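Local coordinates for protein methylenetetrahydrofolate--tRNA-(uracil-5-)-methyltransferase trmFO (Thermus thermophilus, PDB 3G5S) that catalyses the folate- and FAD-dependent methylation of uridine 54 in tRNA to 5-methyluridine, at residues 195-209 / 280-294. Residues are numbered along the deposited sequence; the frame is centred on the assembly and turned at random.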
# COMPACT_ATOMS: atom_id res chain seq x y z
N GLU A 195 19.67 -15.48 -22.88
CA GLU A 195 18.96 -14.41 -22.18
C GLU A 195 18.86 -14.73 -20.69
O GLU A 195 19.01 -13.84 -19.85
CB GLU A 195 17.58 -14.19 -22.79
CG GLU A 195 17.65 -13.55 -24.16
CD GLU A 195 16.33 -13.56 -24.91
OE1 GLU A 195 15.54 -14.50 -24.73
OE2 GLU A 195 16.10 -12.62 -25.70
N TYR A 196 18.61 -15.99 -20.37
CA TYR A 196 18.59 -16.40 -18.97
C TYR A 196 19.95 -16.19 -18.32
O TYR A 196 20.04 -15.67 -17.21
CB TYR A 196 18.15 -17.86 -18.81
CG TYR A 196 18.32 -18.33 -17.39
CD1 TYR A 196 17.45 -17.90 -16.39
CD2 TYR A 196 19.37 -19.16 -17.03
CE1 TYR A 196 17.62 -18.31 -15.09
CE2 TYR A 196 19.54 -19.58 -15.72
CZ TYR A 196 18.66 -19.15 -14.76
OH TYR A 196 18.80 -19.54 -13.45
N ARG A 197 21.01 -16.58 -19.00
CA ARG A 197 22.35 -16.42 -18.45
C ARG A 197 22.68 -14.95 -18.13
O ARG A 197 23.22 -14.66 -17.06
CB ARG A 197 23.41 -17.06 -19.36
CG ARG A 197 23.18 -18.56 -19.60
CD ARG A 197 24.40 -19.26 -20.21
NE ARG A 197 25.32 -19.76 -19.19
CZ ARG A 197 25.44 -21.04 -18.85
NH1 ARG A 197 24.70 -21.96 -19.45
NH2 ARG A 197 26.30 -21.40 -17.91
N ARG A 198 22.35 -14.04 -19.04
CA ARG A 198 22.56 -12.60 -18.82
C ARG A 198 21.79 -12.14 -17.59
O ARG A 198 22.31 -11.42 -16.74
CB ARG A 198 22.16 -11.78 -20.05
CG ARG A 198 22.30 -10.24 -19.89
CD ARG A 198 21.55 -9.45 -20.99
NE ARG A 198 21.68 -8.00 -20.82
CZ ARG A 198 20.79 -7.11 -21.25
NH1 ARG A 198 19.69 -7.51 -21.87
NH2 ARG A 198 20.99 -5.81 -21.05
N PHE A 199 20.53 -12.55 -17.51
CA PHE A 199 19.63 -12.16 -16.43
C PHE A 199 20.13 -12.70 -15.08
O PHE A 199 20.22 -11.97 -14.09
CB PHE A 199 18.23 -12.66 -16.74
CG PHE A 199 17.18 -12.20 -15.77
CD1 PHE A 199 16.74 -10.89 -15.77
CD2 PHE A 199 16.61 -13.09 -14.88
CE1 PHE A 199 15.77 -10.47 -14.89
CE2 PHE A 199 15.64 -12.67 -14.00
CZ PHE A 199 15.21 -11.36 -14.00
N HIS A 200 20.47 -13.98 -15.06
CA HIS A 200 20.98 -14.61 -13.85
C HIS A 200 22.26 -13.93 -13.37
O HIS A 200 22.41 -13.66 -12.18
CB HIS A 200 21.21 -16.10 -14.08
CG HIS A 200 21.85 -16.79 -12.91
ND1 HIS A 200 23.17 -17.17 -12.91
CD2 HIS A 200 21.35 -17.16 -11.71
CE1 HIS A 200 23.46 -17.74 -11.75
NE2 HIS A 200 22.37 -17.75 -11.01
N GLN A 201 23.18 -13.65 -14.29
CA GLN A 201 24.40 -12.95 -13.92
C GLN A 201 24.12 -11.57 -13.34
O GLN A 201 24.74 -11.15 -12.37
CB GLN A 201 25.33 -12.83 -15.14
CG GLN A 201 26.06 -14.11 -15.50
CD GLN A 201 26.95 -14.60 -14.37
OE1 GLN A 201 27.69 -13.82 -13.77
NE2 GLN A 201 26.88 -15.89 -14.08
N ALA A 202 23.18 -10.85 -13.95
CA ALA A 202 22.83 -9.52 -13.46
C ALA A 202 22.25 -9.58 -12.04
O ALA A 202 22.50 -8.69 -11.23
CB ALA A 202 21.86 -8.85 -14.41
N LEU A 203 21.48 -10.63 -11.75
CA LEU A 203 20.92 -10.80 -10.42
C LEU A 203 22.00 -11.00 -9.36
O LEU A 203 21.87 -10.54 -8.23
CB LEU A 203 19.96 -11.99 -10.39
CG LEU A 203 18.54 -11.74 -10.88
CD1 LEU A 203 17.79 -13.06 -10.98
CD2 LEU A 203 17.81 -10.76 -9.96
N LEU A 204 23.07 -11.70 -9.73
CA LEU A 204 24.13 -11.99 -8.78
C LEU A 204 24.74 -10.71 -8.21
O LEU A 204 25.09 -10.65 -7.03
CB LEU A 204 25.23 -12.85 -9.43
CG LEU A 204 24.83 -14.27 -9.84
CD1 LEU A 204 26.01 -14.98 -10.50
CD2 LEU A 204 24.32 -15.06 -8.65
N GLU A 205 24.85 -9.69 -9.05
CA GLU A 205 25.59 -8.48 -8.68
C GLU A 205 24.72 -7.29 -8.29
O GLU A 205 25.23 -6.29 -7.77
CB GLU A 205 26.51 -8.08 -9.83
CG GLU A 205 27.57 -9.12 -10.17
CD GLU A 205 28.41 -8.71 -11.37
OE1 GLU A 205 27.99 -7.81 -12.12
OE2 GLU A 205 29.49 -9.31 -11.57
N ALA A 206 23.42 -7.38 -8.55
CA ALA A 206 22.52 -6.26 -8.32
C ALA A 206 22.52 -5.78 -6.87
O ALA A 206 22.59 -6.59 -5.94
CB ALA A 206 21.12 -6.62 -8.75
N GLN A 207 22.44 -4.47 -6.68
CA GLN A 207 22.41 -3.89 -5.33
C GLN A 207 21.09 -4.17 -4.63
O GLN A 207 20.01 -4.00 -5.20
CB GLN A 207 22.69 -2.38 -5.39
CG GLN A 207 24.11 -2.02 -5.77
CD GLN A 207 24.46 -0.59 -5.43
OE1 GLN A 207 23.59 0.26 -5.27
NE2 GLN A 207 25.76 -0.31 -5.31
N ARG A 208 21.18 -4.58 -3.37
CA ARG A 208 19.98 -4.92 -2.60
C ARG A 208 19.94 -4.19 -1.26
O ARG A 208 20.98 -3.81 -0.72
CB ARG A 208 19.90 -6.43 -2.38
CG ARG A 208 21.07 -7.00 -1.61
CD ARG A 208 21.43 -8.38 -2.13
NE ARG A 208 21.82 -8.34 -3.54
CZ ARG A 208 21.92 -9.40 -4.33
NH1 ARG A 208 21.67 -10.61 -3.84
NH2 ARG A 208 22.28 -9.27 -5.60
N HIS A 209 18.74 -4.01 -0.74
CA HIS A 209 18.57 -3.40 0.58
C HIS A 209 19.00 -4.36 1.67
O HIS A 209 18.97 -5.58 1.49
CB HIS A 209 17.12 -2.99 0.81
CG HIS A 209 16.65 -1.88 -0.09
ND1 HIS A 209 17.08 -0.58 0.04
CD2 HIS A 209 15.78 -1.89 -1.13
CE1 HIS A 209 16.51 0.17 -0.88
NE2 HIS A 209 15.71 -0.60 -1.60
N GLY A 280 14.27 -8.04 -2.55
CA GLY A 280 14.70 -6.95 -1.70
C GLY A 280 15.67 -6.02 -2.41
O GLY A 280 16.34 -5.21 -1.77
N LEU A 281 15.75 -6.14 -3.73
CA LEU A 281 16.65 -5.30 -4.51
C LEU A 281 16.27 -3.83 -4.42
O LEU A 281 15.10 -3.49 -4.27
CB LEU A 281 16.63 -5.74 -5.97
CG LEU A 281 17.32 -7.07 -6.29
CD1 LEU A 281 17.16 -7.40 -7.76
CD2 LEU A 281 18.80 -7.03 -5.90
N LYS A 282 17.27 -2.96 -4.54
CA LYS A 282 17.00 -1.53 -4.64
C LYS A 282 16.18 -1.28 -5.89
O LYS A 282 16.30 -2.00 -6.88
CB LYS A 282 18.31 -0.74 -4.69
CG LYS A 282 19.18 -0.96 -3.47
CD LYS A 282 20.29 0.07 -3.38
CE LYS A 282 21.14 -0.18 -2.15
NZ LYS A 282 22.02 0.98 -1.83
N TRP A 283 15.32 -0.28 -5.84
CA TRP A 283 14.35 -0.09 -6.91
C TRP A 283 14.98 0.19 -8.29
O TRP A 283 14.54 -0.39 -9.28
CB TRP A 283 13.30 0.94 -6.47
CG TRP A 283 12.48 0.44 -5.30
CD1 TRP A 283 12.69 -0.72 -4.59
CD2 TRP A 283 11.35 1.08 -4.69
NE1 TRP A 283 11.75 -0.84 -3.59
CE2 TRP A 283 10.92 0.24 -3.63
CE3 TRP A 283 10.66 2.26 -4.94
CZ2 TRP A 283 9.83 0.56 -2.83
CZ3 TRP A 283 9.58 2.58 -4.14
CH2 TRP A 283 9.18 1.73 -3.09
N PRO A 284 16.02 1.03 -8.36
CA PRO A 284 16.63 1.22 -9.69
C PRO A 284 17.22 -0.08 -10.25
O PRO A 284 17.23 -0.28 -11.47
CB PRO A 284 17.75 2.23 -9.42
CG PRO A 284 17.27 3.00 -8.22
CD PRO A 284 16.57 1.97 -7.37
N GLU A 285 17.69 -0.96 -9.38
CA GLU A 285 18.19 -2.26 -9.82
C GLU A 285 17.06 -3.14 -10.34
O GLU A 285 17.21 -3.84 -11.33
CB GLU A 285 18.95 -2.97 -8.71
CG GLU A 285 20.22 -2.25 -8.29
CD GLU A 285 21.31 -2.28 -9.35
OE1 GLU A 285 21.16 -1.65 -10.42
OE2 GLU A 285 22.34 -2.94 -9.10
N GLN A 286 15.91 -3.11 -9.66
CA GLN A 286 14.76 -3.85 -10.13
C GLN A 286 14.37 -3.40 -11.53
O GLN A 286 14.10 -4.22 -12.40
CB GLN A 286 13.57 -3.66 -9.20
CG GLN A 286 13.73 -4.32 -7.84
CD GLN A 286 12.46 -4.24 -7.01
OE1 GLN A 286 11.36 -4.43 -7.52
NE2 GLN A 286 12.62 -3.98 -5.72
N LYS A 287 14.34 -2.09 -11.75
CA LYS A 287 13.98 -1.59 -13.07
C LYS A 287 14.95 -2.08 -14.15
O LYS A 287 14.54 -2.54 -15.21
CB LYS A 287 13.91 -0.06 -13.07
CG LYS A 287 13.53 0.52 -14.41
CD LYS A 287 13.41 2.03 -14.34
CE LYS A 287 13.01 2.62 -15.68
NZ LYS A 287 12.87 4.10 -15.60
N ARG A 288 16.24 -1.99 -13.86
CA ARG A 288 17.26 -2.43 -14.82
C ARG A 288 17.10 -3.91 -15.16
O ARG A 288 17.18 -4.31 -16.32
CB ARG A 288 18.65 -2.15 -14.26
CG ARG A 288 19.77 -2.46 -15.24
CD ARG A 288 21.09 -1.91 -14.73
NE ARG A 288 21.45 -2.46 -13.43
CZ ARG A 288 22.13 -3.59 -13.26
NH1 ARG A 288 22.52 -4.30 -14.31
NH2 ARG A 288 22.41 -4.00 -12.03
N LEU A 289 16.86 -4.71 -14.13
CA LEU A 289 16.71 -6.15 -14.30
C LEU A 289 15.43 -6.50 -15.05
O LEU A 289 15.43 -7.31 -15.98
CB LEU A 289 16.74 -6.85 -12.94
CG LEU A 289 18.12 -7.21 -12.39
CD1 LEU A 289 18.54 -8.57 -12.92
CD2 LEU A 289 19.17 -6.16 -12.74
N ILE A 290 14.32 -5.88 -14.65
CA ILE A 290 13.04 -6.16 -15.28
C ILE A 290 13.10 -5.87 -16.78
O ILE A 290 12.54 -6.61 -17.58
CB ILE A 290 11.89 -5.35 -14.62
CG1 ILE A 290 11.58 -5.91 -13.23
CG2 ILE A 290 10.65 -5.36 -15.50
CD1 ILE A 290 10.82 -4.95 -12.35
N GLN A 291 13.80 -4.82 -17.16
CA GLN A 291 13.80 -4.44 -18.56
C GLN A 291 14.71 -5.33 -19.42
O GLN A 291 14.79 -5.14 -20.63
CB GLN A 291 14.07 -2.94 -18.71
CG GLN A 291 12.92 -2.11 -18.11
CD GLN A 291 13.01 -0.63 -18.41
OE1 GLN A 291 14.10 -0.10 -18.66
NE2 GLN A 291 11.87 0.06 -18.38
N MSE A 292 15.36 -6.31 -18.79
CA MSE A 292 16.08 -7.36 -19.51
C MSE A 292 15.18 -8.52 -19.91
O MSE A 292 15.60 -9.41 -20.65
CB MSE A 292 17.23 -7.91 -18.66
CG MSE A 292 18.29 -6.89 -18.32
SE MSE A 292 19.71 -7.70 -17.27
CE MSE A 292 20.81 -6.11 -17.05
N ILE A 293 13.95 -8.54 -19.41
CA ILE A 293 13.03 -9.63 -19.69
C ILE A 293 12.30 -9.35 -21.00
O ILE A 293 11.73 -8.28 -21.16
CB ILE A 293 12.00 -9.78 -18.55
CG1 ILE A 293 12.72 -10.11 -17.24
CG2 ILE A 293 10.96 -10.84 -18.90
CD1 ILE A 293 11.85 -9.94 -16.00
N PRO A 294 12.32 -10.31 -21.94
CA PRO A 294 11.61 -10.09 -23.21
C PRO A 294 10.15 -9.71 -22.97
O PRO A 294 9.45 -10.37 -22.20
CB PRO A 294 11.70 -11.44 -23.91
CG PRO A 294 12.94 -12.07 -23.35
CD PRO A 294 13.00 -11.62 -21.91
O HOH W 1 18.19 -11.13 -20.47
O HOH W 2 23.87 -6.35 -11.94
O HOH W 3 15.47 1.48 -3.56
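The amide of Q207 donates to OE2 of E285 in a nearly straight bond (N–OE2 2.9 Å), meeting the carboxylate on its anti lone pair. This bond lies where helix 195-205 ends beside the start of helix 283-290, in an antiparallel helix pair (171°) whose adjoining chain ends join through a single beta bridge, R208 with L281. K282 N donates to Q207 O and H209 N to G280 O, closing the bridge on both flanks. R288 forms a salt bridge with E285 from the same helix, NE lying 3.1 Å from OE1, and its NH2 reaches A202 O through a water. Without this carboxylate, as with an alanine here, the Q207 amide would probably lose its acceptor and R288 its salt-bridge mate. R208 curls back on its own chain, NE and NH2 both gripping A206 O. K282 CG sits over the centre of the H209 ring in a CH-pi contact, and the edge of that ring is turned, offset, toward the five-membered ring face of W283 (planes at 88°). Further along, the contact is mainly apolar: L281 CD2 packs on A206 CB, and L289 CD1 meets A202 and L203. F199 brings CE1 to L289 CD1 and I293 CG1 (both 3.9 Å); I293 and P294 also touch strand 187-191 of the antiparallel sheet. M292, a selenomethionine, crosses one face of the R198 guanidinium with CG and sets SE 3.8 Å from A202 CB.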